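PDB 3QO8: serine--tRNA ligase, cytoplasmic from Candida albicans, which attaches serine to tRNA(Ser) in two steps, first activating the amino acid with ATP as Ser-AMP and then transferring it to the acceptor end. Local coordinates for residues His155-Leu158 / Leu159-Gly163. Sequence-based numbering, arbitrary orientation.
Sequences HEVL and LRLDG
Leu158 and Gly163 close the C-terminal end of a short helix. The amide N of Gly163 donates to Leu158 O at 2.9 Å, with an N-H...O angle of 164°. This i+5 to i bond replaces the i+4 one: Asp162 N is 3.3 Å from Leu158 O but at a poor angle. With the positive phi of Asp162 (54°), it makes the turn a Schellman motif; Asp162 N also turns back to Leu159 O, whose position is less certain. Upstream, the i+4 to i bonds run Leu159 N to His155 O, Arg160 N to Glu156 O and Leu161 N to Val157 O, the last the most bent.

Side-chain contacts go with this backbone. Val157 and Leu161, one turn apart, project in the same direction along one flank of the helix, and Val157 CG1 meets Leu161 CD1 at 3.8 Å. With chi1 at 176°, CG1 swings away from the Val157 amide nitrogen to the side of its carbonyl, against the next turn. Arg160 CG and Leu161 CG lie against carbonyl oxygens of the preceding turn, each 3.4 Å away, from Glu156 O and Val157 O respectively. At the end of the helix, Leu158 CD1 lies 3.7 Å from Gly163 CA, so the glycine backbone packs directly on the methyl.

Further out, Asp162 is held by its carboxylate, OD2 in a salt bridge with Arg181 and OD1 with Lys446, while Arg160 NE bonds to the carbonyl of Lys446. The cap thus ties helix 154-160 to the C-terminal segment and strand 179-181. Val157, Leu158 and Leu161 all rest on Leu416 of helix 408-419, and Leu158 also touches Tyr164 in strand 164-165, which follows the turn.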
ATOM      1  N   HIS A 155       6.394  12.617 -19.035  1.00 19.42           N
ATOM      2  CA  HIS A 155       5.976  11.253 -19.371  1.00 21.58           C
ATOM      3  C   HIS A 155       6.672  10.718 -20.628  1.00 18.69           C
ATOM      4  O   HIS A 155       6.940   9.521 -20.738  1.00 18.60           O
ATOM      5  CB  HIS A 155       4.454  11.103 -19.445  1.00 31.70           C
ATOM      6  CG  HIS A 155       3.817  11.853 -20.569  1.00 41.91           C
ATOM      7  ND1 HIS A 155       3.601  11.291 -21.810  1.00 53.13           N
ATOM      8  CD2 HIS A 155       3.319  13.111 -20.634  1.00 47.20           C
ATOM      9  CE1 HIS A 155       3.013  12.177 -22.594  1.00 51.14           C
ATOM     10  NE2 HIS A 155       2.829  13.289 -21.904  1.00 50.26           N
ATOM     11  N   GLU A 156       6.996  11.615 -21.554  1.00 18.15           N
ATOM     12  CA  GLU A 156       7.743  11.249 -22.753  1.00 17.04           C
ATOM     13  C   GLU A 156       9.182  10.863 -22.424  1.00 15.94           C
ATOM     14  O   GLU A 156       9.701   9.867 -22.926  1.00 21.10           O
ATOM     15  CB  GLU A 156       7.714  12.408 -23.771  1.00 18.67           C
ATOM     16  CG  GLU A 156       6.371  12.520 -24.499  1.00 22.16           C
ATOM     17  CD  GLU A 156       6.215  13.820 -25.298  1.00 28.75           C
ATOM     18  OE1 GLU A 156       6.747  14.859 -24.867  1.00 28.54           O
ATOM     19  OE2 GLU A 156       5.546  13.804 -26.354  1.00 31.12           O
ATOM     20  N   VAL A 157       9.832  11.664 -21.591  1.00 16.48           N
ATOM     21  CA  VAL A 157      11.162  11.302 -21.115  1.00 18.09           C
ATOM     22  C   VAL A 157      11.131   9.918 -20.467  1.00 19.08           C
ATOM     23  O   VAL A 157      11.919   9.045 -20.817  1.00 15.59           O
ATOM     24  CB  VAL A 157      11.686  12.326 -20.108  1.00 17.03           C
ATOM     25  CG1 VAL A 157      13.042  11.876 -19.531  1.00 14.87           C
ATOM     26  CG2 VAL A 157      11.801  13.715 -20.781  1.00 18.54           C
ATOM     27  N   LEU A 158      10.211   9.711 -19.531  1.00 19.95           N
ATOM     28  CA  LEU A 158      10.176   8.449 -18.798  1.00 19.99           C
ATOM     29  C   LEU A 158       9.926   7.284 -19.742  1.00 20.46           C
ATOM     30  O   LEU A 158      10.492   6.219 -19.568  1.00 19.03           O
ATOM     31  CB  LEU A 158       9.118   8.479 -17.695  1.00 18.62           C
ATOM     32  CG  LEU A 158       9.174   7.387 -16.619  1.00 23.12           C
ATOM     33  CD1 LEU A 158      10.581   7.245 -15.999  1.00 19.66           C
ATOM     34  CD2 LEU A 158       8.138   7.699 -15.548  1.00 19.65           C
ATOM     35  N   LEU A 159       9.088   7.487 -20.752  1.00 18.64           N
ATOM     36  CA  LEU A 159       8.869   6.441 -21.742  1.00 22.27           C
ATOM     37  C   LEU A 159      10.144   6.162 -22.553  1.00 21.46           C
ATOM     38  O   LEU A 159      10.506   5.017 -22.776  1.00 19.47           O
ATOM     39  CB  LEU A 159       7.721   6.822 -22.683  1.00 28.51           C
ATOM     40  CG  LEU A 159       7.136   5.670 -23.490  1.00 37.27           C
ATOM     41  CD1 LEU A 159       6.511   4.662 -22.543  1.00 48.65           C
ATOM     42  CD2 LEU A 159       6.109   6.178 -24.485  1.00 38.31           C
ATOM     43  N   ARG A 160      10.830   7.207 -23.005  1.00 19.35           N
ATOM     44  CA  ARG A 160      12.024   6.993 -23.822  1.00 18.25           C
ATOM     45  C   ARG A 160      13.115   6.283 -23.017  1.00 21.61           C
ATOM     46  O   ARG A 160      13.943   5.567 -23.583  1.00 23.43           O
ATOM     47  CB  ARG A 160      12.544   8.321 -24.404  1.00 18.17           C
ATOM     48  CG  ARG A 160      11.658   8.909 -25.499  1.00 18.15           C
ATOM     49  CD  ARG A 160      12.483   9.760 -26.461  1.00 21.16           C
ATOM     50  NE  ARG A 160      13.487   8.960 -27.158  1.00 24.17           N
ATOM     51  CZ  ARG A 160      14.451   9.463 -27.929  1.00 27.95           C
ATOM     52  NH1 ARG A 160      14.547  10.771 -28.109  1.00 29.54           N
ATOM     53  NH2 ARG A 160      15.320   8.654 -28.523  1.00 28.90           N
ATOM     54  N   LEU A 161      13.100   6.469 -21.698  1.00 20.09           N
ATOM     55  CA  LEU A 161      14.061   5.812 -20.815  1.00 21.74           C
ATOM     56  C   LEU A 161      13.659   4.372 -20.492  1.00 26.18           C
ATOM     57  O   LEU A 161      14.406   3.641 -19.844  1.00 23.59           O
ATOM     58  CB  LEU A 161      14.216   6.601 -19.506  1.00 20.62           C
ATOM     59  CG  LEU A 161      14.882   7.978 -19.617  1.00 25.70           C
ATOM     60  CD1 LEU A 161      14.801   8.746 -18.298  1.00 19.43           C
ATOM     61  CD2 LEU A 161      16.331   7.826 -20.071  1.00 27.64           C
ATOM     62  N   ASP A 162      12.477   3.972 -20.949  1.00 23.58           N
ATOM     63  CA  ASP A 162      11.895   2.696 -20.552  1.00 20.18           C
ATOM     64  C   ASP A 162      11.851   2.620 -19.019  1.00 23.74           C
ATOM     65  O   ASP A 162      12.252   1.620 -18.429  1.00 22.35           O
ATOM     66  CB  ASP A 162      12.713   1.529 -21.110  1.00 23.70           C
ATOM     67  CG  ASP A 162      11.989   0.196 -20.994  1.00 34.67           C
ATOM     68  OD1 ASP A 162      10.733   0.188 -20.983  1.00 29.25           O
ATOM     69  OD2 ASP A 162      12.684  -0.845 -20.920  1.00 40.23           O
ATOM     70  N   GLY A 163      11.371   3.685 -18.384  1.00 18.98           N
ATOM     71  CA  GLY A 163      11.387   3.770 -16.932  1.00 22.03           C
ATOM     72  C   GLY A 163      10.039   3.562 -16.270  1.00 15.71           C
ATOM     73  O   GLY A 163       9.917   3.615 -15.048  1.00 14.87           O
TER